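Afp (Microbacterium arborescens, PDB 2YJK) probably takes up and binds iron as a Dps protein, a member of the ferritin family built here from twelve copies of one chain. Local coordinates at residues C[38-42]-C[96-101]; C[45-50]-C[102-108]; C[75-79]-C[134-140]. One frame throughout, in Å; residues are numbered along the deposited sequence.

Contact 1: residues C[38-42]-C[96-101]; sequences NGKQA and TAVPAG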
ATOM      1  N   ASN C  38      26.791  -7.268 -16.659  1.00 27.13           N
ATOM      2  CA  ASN C  38      26.966  -6.606 -17.945  1.00 27.20           C
ATOM      3  C   ASN C  38      25.779  -5.702 -18.343  1.00 27.03           C
ATOM      4  O   ASN C  38      25.959  -4.767 -19.126  1.00 27.16           O
ATOM      5  CB  ASN C  38      27.296  -7.659 -19.031  1.00 27.79           C
ATOM      6  CG  ASN C  38      28.586  -8.378 -18.732  1.00 30.74           C
ATOM      7  OD1 ASN C  38      29.534  -7.742 -18.261  1.00 31.78           O
ATOM      8  ND2 ASN C  38      28.638  -9.721 -18.971  1.00 30.07           N
ATOM      9  N   GLY C  39      24.578  -5.991 -17.822  1.00 25.43           N
ATOM     10  CA  GLY C  39      23.439  -5.198 -18.083  1.00 23.19           C
ATOM     11  C   GLY C  39      23.576  -3.902 -17.286  1.00 25.40           C
ATOM     12  O   GLY C  39      23.167  -2.814 -17.752  1.00 23.58           O
ATOM     13  N   LYS C  40      24.095  -4.000 -16.055  1.00 24.02           N
ATOM     14  CA  LYS C  40      24.307  -2.765 -15.297  1.00 26.45           C
ATOM     15  C   LYS C  40      25.333  -1.901 -15.973  1.00 27.00           C
ATOM     16  O   LYS C  40      25.137  -0.702 -16.082  1.00 28.18           O
ATOM     17  CB  LYS C  40      24.719  -3.019 -13.847  1.00 25.46           C
ATOM     18  CG  LYS C  40      23.527  -3.299 -12.947  1.00 27.73           C
ATOM     19  CD  LYS C  40      22.709  -1.970 -12.650  1.00 31.71           C
ATOM     20  CE  LYS C  40      21.882  -2.149 -11.411  1.00 31.54           C
ATOM     21  NZ  LYS C  40      20.932  -0.997 -11.197  1.00 34.49           N
ATOM     22  N   GLN C  41      26.404  -2.529 -16.450  1.00 26.69           N
ATOM     23  CA  GLN C  41      27.363  -1.861 -17.275  1.00 28.12           C
ATOM     24  C   GLN C  41      26.689  -1.102 -18.412  1.00 27.89           C
ATOM     25  O   GLN C  41      27.007   0.046 -18.578  1.00 29.63           O
ATOM     26  CB  GLN C  41      28.413  -2.865 -17.828  1.00 28.21           C
ATOM     27  CG  GLN C  41      29.325  -2.302 -18.925  1.00 29.90           C
ATOM     28  CD  GLN C  41      30.397  -1.307 -18.396  1.00 33.85           C
ATOM     29  OE1 GLN C  41      30.486  -1.021 -17.193  1.00 35.81           O
ATOM     30  NE2 GLN C  41      31.176  -0.746 -19.309  1.00 35.83           N
ATOM     31  N   ALA C  42      25.806  -1.752 -19.200  1.00 26.79           N
ATOM     32  CA  ALA C  42      25.070  -1.114 -20.348  1.00 26.17           C
ATOM     33  C   ALA C  42      24.167   0.020 -19.802  1.00 27.79           C
ATOM     34  O   ALA C  42      24.103   1.138 -20.330  1.00 28.87           O
ATOM     35  CB  ALA C  42      24.206  -2.190 -21.127  1.00 23.01           C
ATOM     36  N   THR C  96      31.029 -11.245 -22.929  1.00 39.98           N
ATOM     37  CA  THR C  96      30.083 -10.172 -23.266  1.00 38.09           C
ATOM     38  C   THR C  96      30.520  -9.335 -24.466  1.00 38.22           C
ATOM     39  O   THR C  96      31.709  -9.117 -24.682  1.00 38.62           O
ATOM     40  CB  THR C  96      29.819  -9.193 -22.023  1.00 37.74           C
ATOM     41  OG1 THR C  96      28.809  -8.244 -22.370  1.00 35.70           O
ATOM     42  CG2 THR C  96      31.093  -8.440 -21.612  1.00 36.90           C
ATOM     43  N   ALA C  97      29.558  -8.856 -25.244  1.00 37.08           N
ATOM     44  CA  ALA C  97      29.855  -7.857 -26.283  1.00 35.86           C
ATOM     45  C   ALA C  97      29.612  -6.423 -25.735  1.00 34.58           C
ATOM     46  O   ALA C  97      29.789  -5.448 -26.455  1.00 33.91           O
ATOM     47  CB  ALA C  97      28.979  -8.099 -27.504  1.00 35.92           C
ATOM     48  N   VAL C  98      29.159  -6.273 -24.482  1.00 32.72           N
ATOM     49  CA  VAL C  98      28.839  -4.920 -23.993  1.00 31.63           C
ATOM     50  C   VAL C  98      30.164  -4.132 -24.011  1.00 33.02           C
ATOM     51  O   VAL C  98      31.148  -4.629 -23.494  1.00 33.61           O
ATOM     52  CB  VAL C  98      28.253  -4.942 -22.573  1.00 31.69           C
ATOM     53  CG1 VAL C  98      28.233  -3.521 -21.991  1.00 29.84           C
ATOM     54  CG2 VAL C  98      26.883  -5.705 -22.509  1.00 29.35           C
ATOM     55  N   PRO C  99      30.189  -2.925 -24.613  1.00 32.99           N
ATOM     56  CA  PRO C  99      31.440  -2.181 -24.628  1.00 35.64           C
ATOM     57  C   PRO C  99      31.939  -1.716 -23.268  1.00 34.78           C
ATOM     58  O   PRO C  99      31.166  -1.568 -22.318  1.00 33.40           O
ATOM     59  CB  PRO C  99      31.114  -0.927 -25.490  1.00 36.32           C
ATOM     60  CG  PRO C  99      29.963  -1.333 -26.342  1.00 36.45           C
ATOM     61  CD  PRO C  99      29.149  -2.265 -25.424  1.00 33.54           C
ATOM     62  N   ALA C 100      33.233  -1.394 -23.240  1.00 34.82           N
ATOM     63  CA  ALA C 100      33.952  -1.001 -22.032  1.00 35.10           C
ATOM     64  C   ALA C 100      33.495   0.350 -21.518  1.00 35.13           C
ATOM     65  O   ALA C 100      33.643   0.623 -20.348  1.00 34.93           O
ATOM     66  CB  ALA C 100      35.469  -0.967 -22.275  1.00 35.76           C
ATOM     67  N   GLY C 101      33.007   1.229 -22.385  1.00 35.12           N
ATOM     68  CA  GLY C 101      32.693   2.597 -21.913  1.00 35.61           C
ATOM     69  C   GLY C 101      31.410   3.096 -22.536  1.00 34.83           C
ATOM     70  O   GLY C 101      30.542   2.298 -22.859  1.00 34.23           O
TER
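Val-98 packs against helix 15-45 between Asn-38 and Gln-41. These three residues bury the most surface here. The two methyls of Val-98 divide the work. CG1 meets CG of Gln-41 at 3.5 Å and also touches CB of Ala-42, one residue on. CG2 lies against the backbone O of Asn-38 at 3.6 Å, close to CB of the same residue. Gln-41 supplies the polar part of the contact. Its CG is anti to the backbone N (chi1 169°), and a bend at chi2 carries the amide out to the loop. NE2 donates to Pro-99 O over 3.1 Å, with 172° at the hydrogen. The bond reaches a lone pair in the carbonyl plane and stays in the amide plane of Gln-41. A second, weak bond runs from NE2 to Ala-100 O at 3.0 Å. The amide also bonds the second subunit, OE1 to Ser-85 N and NE2 to Ile-83 O. A leucine in its place would probably leave Pro-99 O without this donor and lose the amide's bonds to Ser-85 and Ile-83 of the second subunit. Asn-38 meets Thr-96 from the opposite direction, its ND2 3.3 Å from Thr-96 CB. OD1 of Asn-38 accepts from Val-87 N of the second subunit. Thr-96 OG1 takes a bond from Val-98 N at 2.9 Å, an ST turn that bends the loop just before the valine. The same OG1 also bonds Asp-115. In the Dps form of the ferritin fold, a long connection with a short helix joins the two halves of the four-helix bundle. Its last part is fixed here on helix 15-45, whose Lys-40 lies in the iron(II) oxide pocket with His-43 and Asp-59.

Contact 2: residues C[45-50]-C[102-108]; sequences NVRGSN and FAQWQDE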
ATOM      1  N   ASN C  45      26.357   3.199 -18.903  1.00 26.89           N
ATOM      2  CA  ASN C  45      27.184   3.755 -20.005  1.00 27.11           C
ATOM      3  C   ASN C  45      26.406   4.176 -21.248  1.00 27.78           C
ATOM      4  O   ASN C  45      26.962   4.817 -22.188  1.00 28.68           O
ATOM      5  CB  ASN C  45      28.314   2.768 -20.306  1.00 27.34           C
ATOM      6  CG  ASN C  45      29.381   2.794 -19.205  1.00 30.44           C
ATOM      7  OD1 ASN C  45      30.064   3.787 -19.030  1.00 32.68           O
ATOM      8  ND2 ASN C  45      29.417   1.766 -18.378  1.00 33.55           N
ATOM      9  N   VAL C  46      25.112   3.842 -21.266  1.00 27.06           N
ATOM     10  CA  VAL C  46      24.253   4.170 -22.412  1.00 27.37           C
ATOM     11  C   VAL C  46      24.100   5.680 -22.676  1.00 28.00           C
ATOM     12  O   VAL C  46      24.045   6.470 -21.734  1.00 28.97           O
ATOM     13  CB  VAL C  46      22.892   3.406 -22.352  1.00 27.10           C
ATOM     14  CG1 VAL C  46      21.999   3.825 -21.141  1.00 28.71           C
ATOM     15  CG2 VAL C  46      22.130   3.604 -23.682  1.00 27.68           C
ATOM     16  N   ARG C  47      24.042   6.073 -23.947  1.00 28.83           N
ATOM     17  CA  ARG C  47      23.962   7.482 -24.355  1.00 31.57           C
ATOM     18  C   ARG C  47      22.986   7.627 -25.501  1.00 31.58           C
ATOM     19  O   ARG C  47      22.712   6.650 -26.199  1.00 31.67           O
ATOM     20  CB  ARG C  47      25.302   7.989 -24.924  1.00 33.01           C
ATOM     21  CG  ARG C  47      26.494   7.605 -24.126  1.00 37.42           C
ATOM     22  CD  ARG C  47      27.063   8.849 -23.555  1.00 46.00           C
ATOM     23  NE  ARG C  47      26.716   8.955 -22.152  1.00 50.97           N
ATOM     24  CZ  ARG C  47      27.171   9.896 -21.315  1.00 51.81           C
ATOM     25  NH1 ARG C  47      28.010  10.847 -21.750  1.00 49.47           N
ATOM     26  NH2 ARG C  47      26.777   9.859 -20.023  1.00 47.36           N
ATOM     27  N   GLY C  48      22.528   8.858 -25.725  1.00 31.82           N
ATOM     28  CA  GLY C  48      21.906   9.227 -27.009  1.00 32.32           C
ATOM     29  C   GLY C  48      20.419   9.406 -26.861  1.00 32.99           C
ATOM     30  O   GLY C  48      19.879   9.333 -25.729  1.00 32.13           O
ATOM     31  N   SER C  49      19.730   9.578 -27.986  1.00 33.76           N
ATOM     32  CA  SER C  49      18.394  10.204 -27.968  1.00 35.35           C
ATOM     33  C   SER C  49      17.325   9.397 -27.208  1.00 35.48           C
ATOM     34  O   SER C  49      16.324   9.939 -26.744  1.00 35.95           O
ATOM     35  CB  SER C  49      17.947  10.518 -29.375  1.00 35.93           C
ATOM     36  OG  SER C  49      17.790   9.312 -30.085  1.00 38.95           O
ATOM     37  N   ASN C  50      17.565   8.105 -27.066  1.00 35.04           N
ATOM     38  CA  ASN C  50      16.661   7.243 -26.343  1.00 36.17           C
ATOM     39  C   ASN C  50      17.099   6.946 -24.892  1.00 33.75           C
ATOM     40  O   ASN C  50      16.607   6.028 -24.297  1.00 32.81           O
ATOM     41  CB  ASN C  50      16.585   5.925 -27.073  1.00 37.13           C
ATOM     42  CG  ASN C  50      15.167   5.474 -27.301  1.00 42.15           C
ATOM     43  OD1 ASN C  50      14.220   5.951 -26.662  1.00 48.09           O
ATOM     44  ND2 ASN C  50      15.014   4.501 -28.203  1.00 48.81           N
ATOM     45  N   PHE C 102      31.356   4.395 -22.837  1.00 35.02           N
ATOM     46  CA  PHE C 102      30.137   4.998 -23.340  1.00 34.82           C
ATOM     47  C   PHE C 102      29.835   4.403 -24.688  1.00 36.09           C
ATOM     48  O   PHE C 102      30.776   4.085 -25.457  1.00 35.93           O
ATOM     49  CB  PHE C 102      30.311   6.513 -23.485  1.00 36.84           C
ATOM     50  CG  PHE C 102      30.383   7.256 -22.171  1.00 38.01           C
ATOM     51  CD1 PHE C 102      29.611   6.844 -21.068  1.00 36.72           C
ATOM     52  CD2 PHE C 102      31.222   8.381 -22.033  1.00 40.82           C
ATOM     53  CE1 PHE C 102      29.654   7.554 -19.840  1.00 37.48           C
ATOM     54  CE2 PHE C 102      31.263   9.105 -20.806  1.00 41.96           C
ATOM     55  CZ  PHE C 102      30.458   8.667 -19.695  1.00 35.70           C
ATOM     56  N   ALA C 103      28.533   4.275 -24.991  1.00 33.68           N
ATOM     57  CA  ALA C 103      28.089   3.753 -26.269  1.00 33.73           C
ATOM     58  C   ALA C 103      26.648   4.220 -26.508  1.00 32.58           C
ATOM     59  O   ALA C 103      25.819   4.272 -25.588  1.00 32.54           O
ATOM     60  CB  ALA C 103      28.187   2.211 -26.276  1.00 32.91           C
ATOM     61  N   GLN C 104      26.364   4.611 -27.729  1.00 32.28           N
ATOM     62  CA  GLN C 104      25.004   4.886 -28.206  1.00 32.16           C
ATOM     63  C   GLN C 104      24.004   3.780 -27.845  1.00 31.38           C
ATOM     64  O   GLN C 104      24.342   2.604 -27.874  1.00 30.64           O
ATOM     65  CB  GLN C 104      25.057   5.058 -29.732  1.00 33.78           C
ATOM     66  CG  GLN C 104      25.720   6.397 -30.169  1.00 37.57           C
ATOM     67  CD  GLN C 104      25.086   7.602 -29.451  1.00 40.95           C
ATOM     68  OE1 GLN C 104      25.694   8.190 -28.536  1.00 43.64           O
ATOM     69  NE2 GLN C 104      23.841   7.929 -29.816  1.00 38.87           N
ATOM     70  N   TRP C 105      22.770   4.154 -27.497  1.00 31.41           N
ATOM     71  CA  TRP C 105      21.742   3.135 -27.159  1.00 30.75           C
ATOM     72  C   TRP C 105      21.565   1.960 -28.157  1.00 31.37           C
ATOM     73  O   TRP C 105      21.264   0.843 -27.727  1.00 29.97           O
ATOM     74  CB  TRP C 105      20.386   3.802 -26.854  1.00 30.79           C
ATOM     75  CG  TRP C 105      19.787   4.500 -28.060  1.00 32.81           C
ATOM     76  CD1 TRP C 105      20.038   5.798 -28.507  1.00 32.20           C
ATOM     77  CD2 TRP C 105      18.846   3.933 -28.980  1.00 31.33           C
ATOM     78  NE1 TRP C 105      19.267   6.055 -29.629  1.00 32.05           N
ATOM     79  CE2 TRP C 105      18.552   4.927 -29.952  1.00 33.69           C
ATOM     80  CE3 TRP C 105      18.223   2.688 -29.069  1.00 32.93           C
ATOM     81  CZ2 TRP C 105      17.652   4.703 -31.025  1.00 35.97           C
ATOM     82  CZ3 TRP C 105      17.306   2.459 -30.119  1.00 34.11           C
ATOM     83  CH2 TRP C 105      17.032   3.473 -31.091  1.00 36.11           C
ATOM     84  N   GLN C 106      21.681   2.205 -29.470  1.00 32.08           N
ATOM     85  CA  GLN C 106      21.568   1.115 -30.455  1.00 34.23           C
ATOM     86  C   GLN C 106      22.591   0.054 -30.224  1.00 34.89           C
ATOM     87  O   GLN C 106      22.291  -1.128 -30.414  1.00 35.58           O
ATOM     88  CB  GLN C 106      21.719   1.558 -31.922  1.00 34.27           C
ATOM     89  CG  GLN C 106      20.669   2.547 -32.378  1.00 37.21           C
ATOM     90  CD  GLN C 106      21.090   4.030 -32.112  1.00 40.66           C
ATOM     91  OE1 GLN C 106      22.005   4.333 -31.303  1.00 38.97           O
ATOM     92  NE2 GLN C 106      20.414   4.956 -32.809  1.00 40.60           N
ATOM     93  N   ASP C 107      23.813   0.466 -29.883  1.00 35.74           N
ATOM     94  CA  ASP C 107      24.915  -0.476 -29.759  1.00 35.49           C
ATOM     95  C   ASP C 107      24.786  -1.286 -28.480  1.00 33.50           C
ATOM     96  O   ASP C 107      25.064  -2.501 -28.468  1.00 32.04           O
ATOM     97  CB  ASP C 107      26.238   0.255 -29.791  1.00 36.84           C
ATOM     98  CG  ASP C 107      26.520   0.895 -31.183  1.00 43.85           C
ATOM     99  OD1 ASP C 107      26.337   0.210 -32.243  1.00 46.91           O
ATOM    100  OD2 ASP C 107      26.936   2.086 -31.187  1.00 47.47           O
ATOM    101  N   GLU C 108      24.359  -0.606 -27.413  1.00 31.60           N
ATOM    102  CA  GLU C 108      24.071  -1.287 -26.163  1.00 31.59           C
ATOM    103  C   GLU C 108      22.964  -2.364 -26.413  1.00 30.23           C
ATOM    104  O   GLU C 108      23.050  -3.444 -25.934  1.00 28.93           O
ATOM    105  CB  GLU C 108      23.605  -0.295 -25.065  1.00 30.59           C
ATOM    106  CG  GLU C 108      24.623   0.707 -24.554  1.00 32.76           C
ATOM    107  CD  GLU C 108      25.846   0.102 -23.847  1.00 35.02           C
ATOM    108  OE1 GLU C 108      25.968  -1.149 -23.736  1.00 38.29           O
ATOM    109  OE2 GLU C 108      26.715   0.895 -23.388  1.00 35.28           O
TER
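Asn-45 ends helix 15-45, and its O accepts from Ala-103 N at 3.3 Å. OD1 of Asn-45 comes within 3.7 Å of Phe-102 CD1 and bonds Ile-83 N of the second subunit, and ND2 bonds Gln-41 O one turn back in the helix. Val-46 next pairs with Ala-103, their side chains on one face of the sheet. CG2 of Val-46 presses on Trp-105 CB at 3.6 Å, and its CB meets CG of Glu-108. Arg-47 donates a weak backbone bond to Ala-103 O. Its chain bends at chi2 and chi3, which lays the guanidinium flat on Phe-102. The planes are 5° apart and CZ sits 3.8 Å from the ring centroid, a cation-pi stack. Arg-47 O takes Trp-105 N at 2.8 Å. At Gly-48 a beta carbon would run into Gln-104 NE2, and its phi and psi would force that carbon against the preceding carbonyl oxygen. Ser-49 OG approaches Trp-105 NE1 at 3.6 Å. Asn-50 sets CB over the five-membered ring of Trp-105, 3.5 Å from its centroid, a CH-pi contact. Its amide stands nearly upright on the indole (85°), and ND2 bonds Ser-49 O of the fourth subunit. Residues 46-47 and 103-104 form a parallel two-stranded sheet at one end of the ferritin-like bundle. Strand 103-104 leads directly into helix 105-130.

Contact 3: residues C[75-79]-C[134-140]; sequences RIVAL and DLTSQDV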
ATOM      1  N   ARG C  75      16.720 -23.933  -7.508  1.00 25.26           N
ATOM      2  CA  ARG C  75      16.280 -25.234  -8.001  1.00 27.54           C
ATOM      3  C   ARG C  75      17.445 -26.257  -7.931  1.00 28.48           C
ATOM      4  O   ARG C  75      17.220 -27.403  -7.480  1.00 29.76           O
ATOM      5  CB  ARG C  75      15.715 -25.122  -9.448  1.00 27.92           C
ATOM      6  CG  ARG C  75      15.305 -26.486 -10.072  1.00 28.65           C
ATOM      7  CD  ARG C  75      14.079 -26.980  -9.339  1.00 27.10           C
ATOM      8  NE  ARG C  75      13.812 -28.352  -9.656  1.00 33.21           N
ATOM      9  CZ  ARG C  75      13.037 -29.157  -8.939  1.00 35.08           C
ATOM     10  NH1 ARG C  75      12.416 -28.723  -7.796  1.00 31.04           N
ATOM     11  NH2 ARG C  75      12.916 -30.396  -9.361  1.00 30.02           N
ATOM     12  N   ILE C  76      18.669 -25.878  -8.348  1.00 28.29           N
ATOM     13  CA  ILE C  76      19.835 -26.806  -8.232  1.00 28.31           C
ATOM     14  C   ILE C  76      20.131 -27.189  -6.778  1.00 29.13           C
ATOM     15  O   ILE C  76      20.347 -28.359  -6.431  1.00 29.75           O
ATOM     16  CB  ILE C  76      21.113 -26.209  -8.848  1.00 29.49           C
ATOM     17  CG1 ILE C  76      20.968 -26.097 -10.383  1.00 28.65           C
ATOM     18  CG2 ILE C  76      22.353 -27.087  -8.480  1.00 29.07           C
ATOM     19  CD1 ILE C  76      21.910 -25.078 -10.991  1.00 29.66           C
ATOM     20  N   VAL C  77      20.090 -26.193  -5.911  1.00 28.21           N
ATOM     21  CA  VAL C  77      20.414 -26.402  -4.514  1.00 28.68           C
ATOM     22  C   VAL C  77      19.333 -27.243  -3.829  1.00 30.40           C
ATOM     23  O   VAL C  77      19.668 -28.143  -3.053  1.00 29.49           O
ATOM     24  CB  VAL C  77      20.702 -25.079  -3.779  1.00 28.37           C
ATOM     25  CG1 VAL C  77      20.950 -25.382  -2.209  1.00 29.96           C
ATOM     26  CG2 VAL C  77      22.027 -24.416  -4.441  1.00 26.72           C
ATOM     27  N   ALA C  78      18.062 -26.994  -4.179  1.00 29.59           N
ATOM     28  CA  ALA C  78      16.923 -27.722  -3.605  1.00 31.77           C
ATOM     29  C   ALA C  78      16.991 -29.200  -3.898  1.00 33.53           C
ATOM     30  O   ALA C  78      16.425 -29.992  -3.147  1.00 34.83           O
ATOM     31  CB  ALA C  78      15.538 -27.151  -4.152  1.00 30.41           C
ATOM     32  N   LEU C  79      17.627 -29.555  -5.015  1.00 34.80           N
ATOM     33  CA  LEU C  79      17.815 -30.971  -5.422  1.00 35.29           C
ATOM     34  C   LEU C  79      19.019 -31.555  -4.735  1.00 36.21           C
ATOM     35  O   LEU C  79      19.371 -32.732  -4.943  1.00 37.22           O
ATOM     36  CB  LEU C  79      17.977 -31.095  -6.940  1.00 35.89           C
ATOM     37  CG  LEU C  79      16.669 -30.777  -7.706  1.00 38.00           C
ATOM     38  CD1 LEU C  79      16.888 -30.813  -9.198  1.00 39.70           C
ATOM     39  CD2 LEU C  79      15.548 -31.759  -7.318  1.00 43.80           C
ATOM     40  N   ASP C 134      13.464 -34.652 -15.709  1.00 42.96           N
ATOM     41  CA  ASP C 134      12.837 -33.975 -14.595  1.00 40.80           C
ATOM     42  C   ASP C 134      11.989 -32.825 -15.116  1.00 37.32           C
ATOM     43  O   ASP C 134      12.491 -31.751 -15.397  1.00 34.84           O
ATOM     44  CB  ASP C 134      13.902 -33.430 -13.650  1.00 41.70           C
ATOM     45  CG  ASP C 134      13.300 -32.621 -12.435  1.00 46.91           C
ATOM     46  OD1 ASP C 134      12.095 -32.835 -12.040  1.00 48.94           O
ATOM     47  OD2 ASP C 134      14.074 -31.799 -11.858  1.00 50.49           O
ATOM     48  N   LEU C 135      10.698 -33.068 -15.198  1.00 35.71           N
ATOM     49  CA  LEU C 135       9.703 -32.091 -15.641  1.00 34.55           C
ATOM     50  C   LEU C 135       9.606 -30.855 -14.749  1.00 33.76           C
ATOM     51  O   LEU C 135       9.299 -29.759 -15.228  1.00 32.54           O
ATOM     52  CB  LEU C 135       8.337 -32.797 -15.790  1.00 35.05           C
ATOM     53  CG  LEU C 135       8.351 -33.789 -16.985  1.00 38.70           C
ATOM     54  CD1 LEU C 135       6.988 -34.515 -17.287  1.00 40.36           C
ATOM     55  CD2 LEU C 135       8.803 -33.066 -18.243  1.00 34.06           C
ATOM     56  N   THR C 136       9.864 -31.020 -13.448  1.00 32.57           N
ATOM     57  CA  THR C 136       9.838 -29.890 -12.537  1.00 30.87           C
ATOM     58  C   THR C 136      10.986 -28.919 -12.847  1.00 29.91           C
ATOM     59  O   THR C 136      10.761 -27.712 -12.896  1.00 29.41           O
ATOM     60  CB  THR C 136       9.801 -30.362 -11.066  1.00 31.34           C
ATOM     61  OG1 THR C 136       8.687 -31.229 -10.914  1.00 32.70           O
ATOM     62  CG2 THR C 136       9.617 -29.188 -10.063  1.00 29.71           C
ATOM     63  N   SER C 137      12.182 -29.425 -13.110  1.00 29.35           N
ATOM     64  CA  SER C 137      13.287 -28.518 -13.465  1.00 29.63           C
ATOM     65  C   SER C 137      13.076 -27.937 -14.846  1.00 28.94           C
ATOM     66  O   SER C 137      13.559 -26.817 -15.143  1.00 27.72           O
ATOM     67  CB  SER C 137      14.687 -29.196 -13.400  1.00 28.79           C
ATOM     68  OG  SER C 137      14.975 -29.694 -12.087  1.00 31.26           O
ATOM     69  N   GLN C 138      12.445 -28.737 -15.724  1.00 29.73           N
ATOM     70  CA  GLN C 138      12.205 -28.310 -17.106  1.00 28.91           C
ATOM     71  C   GLN C 138      11.322 -27.069 -17.057  1.00 27.99           C
ATOM     72  O   GLN C 138      11.549 -26.091 -17.773  1.00 27.03           O
ATOM     73  CB  GLN C 138      11.580 -29.417 -17.959  1.00 28.75           C
ATOM     74  CG  GLN C 138      11.276 -28.950 -19.370  1.00 28.98           C
ATOM     75  CD  GLN C 138      10.388 -29.909 -20.145  1.00 33.39           C
ATOM     76  OE1 GLN C 138       9.306 -30.206 -19.715  1.00 34.13           O
ATOM     77  NE2 GLN C 138      10.847 -30.384 -21.290  1.00 31.12           N
ATOM     78  N   ASP C 139      10.323 -27.105 -16.175  1.00 30.09           N
ATOM     79  CA  ASP C 139       9.415 -25.985 -15.980  1.00 30.72           C
ATOM     80  C   ASP C 139      10.139 -24.698 -15.550  1.00 29.07           C
ATOM     81  O   ASP C 139       9.756 -23.577 -15.954  1.00 28.04           O
ATOM     82  CB  ASP C 139       8.338 -26.392 -14.964  1.00 33.03           C
ATOM     83  CG  ASP C 139       7.253 -25.321 -14.785  1.00 39.04           C
ATOM     84  OD1 ASP C 139       6.394 -25.179 -15.712  1.00 48.22           O
ATOM     85  OD2 ASP C 139       7.225 -24.643 -13.717  1.00 41.68           O
ATOM     86  N   VAL C 140      11.190 -24.837 -14.754  1.00 28.27           N
ATOM     87  CA  VAL C 140      11.970 -23.674 -14.369  1.00 28.03           C
ATOM     88  C   VAL C 140      12.575 -23.087 -15.645  1.00 28.36           C
ATOM     89  O   VAL C 140      12.576 -21.840 -15.821  1.00 26.09           O
ATOM     90  CB  VAL C 140      13.111 -24.001 -13.309  1.00 28.00           C
ATOM     91  CG1 VAL C 140      13.990 -22.808 -13.130  1.00 27.64           C
ATOM     92  CG2 VAL C 140      12.479 -24.303 -11.939  1.00 27.85           C
TER
HETATM   93  O   HOH W   1      12.177 -33.109  -9.084  1.00 44.44           O
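Arg-75 reaches from helix 51-78 to the first turn of helix 135-156, and its guanidinium carries the charged part of the contact. NH2 forms a salt bridge with Asp-134 OD2 at 3.1 Å. The oxygen uses its syn lone pair, and it lies in the guanidinium plane. The carboxylate itself is turned 38° from that plane. A water joins the same two groups: it accepts weakly from NH2 and donates to Asp-134 OD1 at 3.0 Å. NH1 forms a salt bridge with Asp-149 of the fifth subunit, so the arginine also serves the assembly.

A hydrogen bond runs from NE of Arg-75 to Ser-137 OG, 3.0 Å long, almost straight at 173° and again in plane. The guanidinium is therefore gripped along its edge at two of its nitrogens, which fixes its rotation. CG of Arg-75 is anti to the backbone N (chi1 177°), and a bend at chi2 turns the chain toward the serine.

Asp-134 is the N-cap of helix 135-156. Its OD1 takes a weak capping bond from Thr-136 N at 3.2 Å. The acid thus caps the last long helix of the ferritin-like bundle and ties it to helix 51-78. The positive charge of the arginine probably helps keep Asp-134 ionised.

Van der Waals contacts enclose the guanidinium on both faces. CG2 of Thr-136 lies over one face, 3.6 Å from CZ of Arg-75. CD2 of Leu-79 lies over the opposite face. CD1 of Leu-79 also packs against the hydroxyl of Ser-137, 3.6 Å from OG. Nearer the backbone of the arginine, Val-140 CG2 packs on CG of Arg-75 at 4.0 Å. Leu-25 of helix 15-45 also packs against Arg-75.

From the N terminus, helix 15-45 supplies the first side of contact 1, and the strand that follows it supplies the first side of contact 2. Helix 51-78 then gives the first side of contact 3. The second sides return in the same order, so all three contacts cross and none encloses another. Each closes a loop of just over fifty residues. Contacts 1 and 2 touch, for example where Glu-108 OE1 meets Ala-42 CB. They fasten the long connection and the start of helix 105-130 at one end of the bundle. Contact 3, centred about 30 Å from the centre of contact 1, joins helices 51-78 and 135-156 on the opposite side of the chain's centre.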